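Local coordinates for periplasmic protein (Legionella pneumophila subsp. pneumophila, PDB 4FGQ), which is a calcium-binding periplasmic protease, probably a cysteine proteinase of the bacterial transglutaminase-like family, at residues S19-W31 against K73-D85. Residues are numbered along the deposited sequence; the frame is centred on the assembly and turned at random. Where two conformers were deposited one is given.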
loop_
_atom_site.group_PDB
_atom_site.type_symbol
_atom_site.label_atom_id
_atom_site.label_comp_id
_atom_site.label_asym_id
_atom_site.label_seq_id
_atom_site.Cartn_x
_atom_site.Cartn_y
_atom_site.Cartn_z
ATOM N N SER A 19 -22.100 3.878 6.901
ATOM C CA SER A 19 -21.988 5.132 7.634
ATOM C C SER A 19 -21.707 6.304 6.697
ATOM O O SER A 19 -21.812 7.462 7.089
ATOM C CB SER A 19 -20.889 5.033 8.692
ATOM O OG SER A 19 -21.174 3.994 9.607
ATOM N N TYR A 20 -21.328 5.993 5.459
ATOM C CA TYR A 20 -21.076 7.021 4.442
ATOM C C TYR A 20 -22.157 6.995 3.355
ATOM O O TYR A 20 -23.051 6.149 3.387
ATOM C CB TYR A 20 -19.676 6.840 3.834
ATOM C CG TYR A 20 -18.573 7.019 4.853
ATOM C CD1 TYR A 20 -18.068 5.937 5.554
ATOM C CD2 TYR A 20 -18.049 8.275 5.126
ATOM C CE1 TYR A 20 -17.068 6.096 6.495
ATOM C CE2 TYR A 20 -17.048 8.445 6.068
ATOM C CZ TYR A 20 -16.563 7.352 6.747
ATOM O OH TYR A 20 -15.567 7.517 7.679
ATOM N N GLN A 21 -22.084 7.922 2.401
ATOM C CA GLN A 21 -23.098 8.014 1.351
ATOM C C GLN A 21 -22.465 8.206 -0.016
ATOM O O GLN A 21 -21.251 8.392 -0.124
ATOM C CB GLN A 21 -24.055 9.178 1.624
ATOM C CG GLN A 21 -24.807 9.083 2.932
ATOM C CD GLN A 21 -24.035 9.672 4.101
ATOM O OE1 GLN A 21 -23.507 10.783 4.015
ATOM N NE2 GLN A 21 -23.965 8.927 5.201
ATOM N N GLY A 22 -23.299 8.172 -1.052
ATOM C CA GLY A 22 -22.860 8.479 -2.399
ATOM C C GLY A 22 -21.678 7.645 -2.843
ATOM O O GLY A 22 -21.637 6.433 -2.606
ATOM N N ASP A 23 -20.711 8.292 -3.484
ATOM C CA ASP A 23 -19.569 7.571 -4.035
ATOM C C ASP A 23 -18.652 7.018 -2.953
ATOM O O ASP A 23 -17.981 6.005 -3.167
ATOM C CB ASP A 23 -18.787 8.450 -5.011
ATOM C CG ASP A 23 -19.537 8.683 -6.311
ATOM O OD1 ASP A 23 -20.466 7.900 -6.611
ATOM O OD2 ASP A 23 -19.194 9.643 -7.035
ATOM N N THR A 24 -18.623 7.676 -1.797
ATOM C CA THR A 24 -17.772 7.202 -0.706
ATOM C C THR A 24 -18.275 5.848 -0.222
ATOM O O THR A 24 -17.483 4.927 -0.034
ATOM C CB THR A 24 -17.732 8.194 0.463
ATOM O OG1 THR A 24 -17.284 9.468 -0.017
ATOM C CG2 THR A 24 -16.774 7.699 1.550
ATOM N N ARG A 25 -19.587 5.731 -0.039
ATOM C CA ARG A 25 -20.185 4.453 0.333
ATOM C C ARG A 25 -19.839 3.395 -0.705
ATOM O O ARG A 25 -19.443 2.284 -0.357
ATOM C CB ARG A 25 -21.706 4.573 0.471
ATOM C CG ARG A 25 -22.413 3.229 0.651
ATOM C CD ARG A 25 -23.913 3.408 0.884
ATOM N NE ARG A 25 -24.190 4.098 2.145
ATOM C CZ ARG A 25 -25.410 4.369 2.606
ATOM N NH1 ARG A 25 -26.481 4.013 1.908
ATOM N NH2 ARG A 25 -25.560 5.004 3.765
ATOM N N LYS A 26 -19.976 3.756 -1.982
ATOM C CA LYS A 26 -19.647 2.845 -3.076
ATOM C C LYS A 26 -18.192 2.396 -3.057
ATOM O O LYS A 26 -17.899 1.266 -3.429
ATOM C CB LYS A 26 -19.968 3.469 -4.437
ATOM C CG LYS A 26 -21.452 3.589 -4.733
ATOM C CD LYS A 26 -21.674 4.072 -6.153
ATOM C CE LYS A 26 -23.122 3.915 -6.561
ATOM N NZ LYS A 26 -24.039 4.293 -5.459
ATOM N N ARG A 27 -17.278 3.276 -2.657
ATOM C CA ARG A 27 -15.867 2.908 -2.602
ATOM C C ARG A 27 -15.603 1.868 -1.514
ATOM O O ARG A 27 -14.828 0.933 -1.720
ATOM C CB ARG A 27 -14.961 4.136 -2.409
ATOM C CG ARG A 27 -14.854 5.014 -3.652
ATOM C CD ARG A 27 -13.688 6.016 -3.583
ATOM N NE ARG A 27 -13.766 6.966 -2.466
ATOM C CZ ARG A 27 -14.475 8.091 -2.462
ATOM N NH1 ARG A 27 -15.217 8.434 -3.513
ATOM N NH2 ARG A 27 -14.452 8.876 -1.391
ATOM N N PHE A 28 -16.230 2.042 -0.354
ATOM C CA PHE A 28 -16.094 1.058 0.720
ATOM C C PHE A 28 -16.626 -0.302 0.278
ATOM O O PHE A 28 -15.964 -1.329 0.447
ATOM C CB PHE A 28 -16.793 1.523 2.005
ATOM C CG PHE A 28 -15.961 2.464 2.839
ATOM C CD1 PHE A 28 -14.851 1.998 3.533
ATOM C CD2 PHE A 28 -16.283 3.809 2.926
ATOM C CE1 PHE A 28 -14.080 2.861 4.304
ATOM C CE2 PHE A 28 -15.518 4.673 3.691
ATOM C CZ PHE A 28 -14.418 4.204 4.382
ATOM N N THR A 29 -17.813 -0.308 -0.313
ATOM C CA THR A 29 -18.410 -1.562 -0.772
ATOM C C THR A 29 -17.537 -2.245 -1.816
ATOM O O THR A 29 -17.366 -3.470 -1.801
ATOM C CB THR A 29 -19.818 -1.327 -1.337
ATOM O OG1 THR A 29 -20.670 -0.857 -0.283
ATOM C CG2 THR A 29 -20.392 -2.617 -1.913
ATOM N N ALA A 30 -16.959 -1.447 -2.709
ATOM C CA ALA A 30 -16.082 -1.973 -3.747
ATOM C C ALA A 30 -14.804 -2.581 -3.176
ATOM O O ALA A 30 -14.325 -3.606 -3.666
ATOM C CB ALA A 30 -15.752 -0.877 -4.753
ATOM N N TRP A 31 -14.261 -1.941 -2.145
ATOM C CA TRP A 31 -13.069 -2.423 -1.449
ATOM C C TRP A 31 -13.369 -3.770 -0.783
ATOM O O TRP A 31 -12.579 -4.717 -0.885
ATOM C CB TRP A 31 -12.663 -1.386 -0.405
ATOM C CG TRP A 31 -11.409 -1.662 0.347
ATOM C CD1 TRP A 31 -10.356 -2.446 -0.037
ATOM C CD2 TRP A 31 -11.071 -1.128 1.629
ATOM N NE1 TRP A 31 -9.381 -2.437 0.946
ATOM C CE2 TRP A 31 -9.800 -1.637 1.971
ATOM C CE3 TRP A 31 -11.727 -0.274 2.522
ATOM C CZ2 TRP A 31 -9.174 -1.310 3.174
ATOM C CZ3 TRP A 31 -11.097 0.045 3.716
ATOM C CH2 TRP A 31 -9.839 -0.470 4.028
ATOM N N LYS A 73 -1.713 8.267 5.566
ATOM C CA LYS A 73 -3.126 7.907 5.696
ATOM C C LYS A 73 -3.339 6.427 5.976
ATOM O O LYS A 73 -2.729 5.576 5.330
ATOM C CB LYS A 73 -3.882 8.237 4.404
ATOM C CG LYS A 73 -3.853 9.698 3.996
ATOM C CD LYS A 73 -4.796 9.919 2.796
ATOM C CE LYS A 73 -4.614 11.294 2.184
ATOM N NZ LYS A 73 -5.666 11.580 1.157
ATOM N N SER A 74 -4.225 6.123 6.923
ATOM C CA SER A 74 -4.708 4.748 7.088
ATOM C C SER A 74 -5.543 4.385 5.882
ATOM O O SER A 74 -6.012 5.279 5.179
ATOM C CB SER A 74 -5.565 4.630 8.354
ATOM O OG SER A 74 -6.799 5.295 8.200
ATOM N N PRO A 75 -5.735 3.077 5.635
ATOM C CA PRO A 75 -6.596 2.619 4.537
ATOM C C PRO A 75 -7.978 3.278 4.547
ATOM O O PRO A 75 -8.455 3.705 3.499
ATOM C CB PRO A 75 -6.717 1.118 4.806
ATOM C CG PRO A 75 -5.375 0.768 5.422
ATOM C CD PRO A 75 -5.006 1.958 6.264
ATOM N N VAL A 76 -8.611 3.383 5.711
ATOM C CA VAL A 76 -9.920 4.026 5.772
ATOM C C VAL A 76 -9.859 5.496 5.328
ATOM O O VAL A 76 -10.739 5.976 4.611
ATOM C CB VAL A 76 -10.555 3.885 7.168
ATOM C CG1 VAL A 76 -11.803 4.752 7.284
ATOM C CG2 VAL A 76 -10.894 2.416 7.441
ATOM N N GLU A 77 -8.815 6.205 5.738
ATOM C CA GLU A 77 -8.659 7.604 5.351
ATOM C C GLU A 77 -8.452 7.745 3.841
ATOM O O GLU A 77 -8.965 8.680 3.218
ATOM C CB GLU A 77 -7.501 8.252 6.114
ATOM C CG GLU A 77 -7.785 8.473 7.592
ATOM C CD GLU A 77 -6.561 8.967 8.342
ATOM O OE1 GLU A 77 -5.538 8.252 8.337
ATOM O OE2 GLU A 77 -6.612 10.081 8.902
ATOM N N PHE A 78 -7.695 6.820 3.266
ATOM C CA PHE A 78 -7.484 6.775 1.822
ATOM C C PHE A 78 -8.835 6.628 1.113
ATOM O O PHE A 78 -9.134 7.344 0.160
ATOM C CB PHE A 78 -6.574 5.593 1.480
ATOM C CG PHE A 78 -6.157 5.524 0.027
ATOM C CD1 PHE A 78 -6.948 4.874 -0.907
ATOM C CD2 PHE A 78 -4.948 6.064 -0.388
ATOM C CE1 PHE A 78 -6.558 4.782 -2.240
ATOM C CE2 PHE A 78 -4.551 5.977 -1.719
ATOM C CZ PHE A 78 -5.360 5.337 -2.646
ATOM N N ILE A 79 -9.655 5.693 1.577
ATOM C CA ILE A 79 -10.971 5.479 0.966
ATOM C C ILE A 79 -11.897 6.695 1.102
ATOM O O ILE A 79 -12.548 7.105 0.130
ATOM C CB ILE A 79 -11.666 4.229 1.544
ATOM C CG1 ILE A 79 -10.854 2.968 1.237
ATOM C CG2 ILE A 79 -13.078 4.089 0.993
ATOM C CD1 ILE A 79 -10.837 2.567 -0.243
ATOM N N VAL A 80 -11.957 7.276 2.299
ATOM C CA VAL A 80 -12.770 8.468 2.523
ATOM C C VAL A 80 -12.340 9.617 1.612
ATOM O O VAL A 80 -13.180 10.288 1.005
ATOM C CB VAL A 80 -12.741 8.907 4.004
ATOM C CG1 VAL A 80 -13.370 10.280 4.176
ATOM C CG2 VAL A 80 -13.466 7.885 4.869
ATOM N N ASP A 81 -11.035 9.819 1.486
ATOM C CA ASP A 81 -10.510 10.934 0.697
ATOM C C ASP A 81 -10.562 10.674 -0.805
ATOM O O ASP A 81 -10.480 11.614 -1.602
ATOM C CB ASP A 81 -9.063 11.233 1.090
ATOM C CG ASP A 81 -8.943 11.803 2.489
ATOM O OD1 ASP A 81 -9.990 12.094 3.104
ATOM O OD2 ASP A 81 -7.798 11.979 2.961
ATOM N N GLY A 82 -10.683 9.405 -1.181
ATOM C CA GLY A 82 -10.686 9.021 -2.580
ATOM C C GLY A 82 -9.294 8.960 -3.181
ATOM O O GLY A 82 -9.134 8.989 -4.411
ATOM N N GLY A 83 -8.283 8.854 -2.322
ATOM C CA GLY A 83 -6.914 8.739 -2.793
ATOM C C GLY A 83 -5.915 9.289 -1.792
ATOM O O GLY A 83 -6.235 9.445 -0.621
ATOM N N GLY A 84 -4.706 9.590 -2.256
ATOM C CA GLY A 84 -3.629 9.987 -1.361
ATOM C C GLY A 84 -2.330 10.067 -2.134
ATOM O O GLY A 84 -2.355 10.032 -3.369
ATOM N N ASP A 85 -1.199 10.166 -1.431
ATOM C CA ASP A 85 0.091 10.223 -2.116
ATOM C C ASP A 85 0.677 8.831 -2.328
ATOM O O ASP A 85 0.036 7.835 -1.995
ATOM C CB ASP A 85 1.076 11.172 -1.403
ATOM C CG ASP A 85 1.417 10.733 0.017
ATOM O OD1 ASP A 85 1.396 9.524 0.303
ATOM O OD2 ASP A 85 1.737 11.609 0.851
HETATM O O HOH W 1 -15.737 11.140 1.479
#
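Arg27 of helix 22-38 grips Ile79 O at the Schellman-terminated end of the short helix 75-81, in the helical part of this LapG protease. In that Schellman motif Gly82 is the C-prime residue and Gly83 N is hydrogen-bonded to Phe78 O. The guanidinium takes Ile79 O side-on: Arg27 NE lies 2.9 Å from Ile79 O with an N-H...O angle of 154°, and Arg27 NH2 also donates to this oxygen. Both bonds lie in the carbonyl plane and in that of the guanidinium, which fixes its rotation, while Gly82 CA lies over one face. The bend at chi3 (-60°) turns the Arg27 chain into this position. The positive group probably also suits the negative end of the helix dipole.

Next to the bonded carbonyl, Ile79 divides its branches between two rings. Its CG2 sits 3.5 Å from the Phe28 ring centroid and almost on the normal, a CH-pi contact, whereas Ile79 CG1 lies 3.6 Å from Trp31 CE3. Val76 CG1 meets Phe28 at the ring edge, and Pro75 CB comes within 3.6 Å of Trp31 CH2. Trp31 NE1 is hydrogen-bonded to Thr96 OG1 of helix 86-100, whose Ile92 also packs on Ile79. At the outer margin, Tyr20 OH touches Val80 CG2, and one water joins the helices, 2.7 Å from Thr24 OG1 and donating to Val80 O.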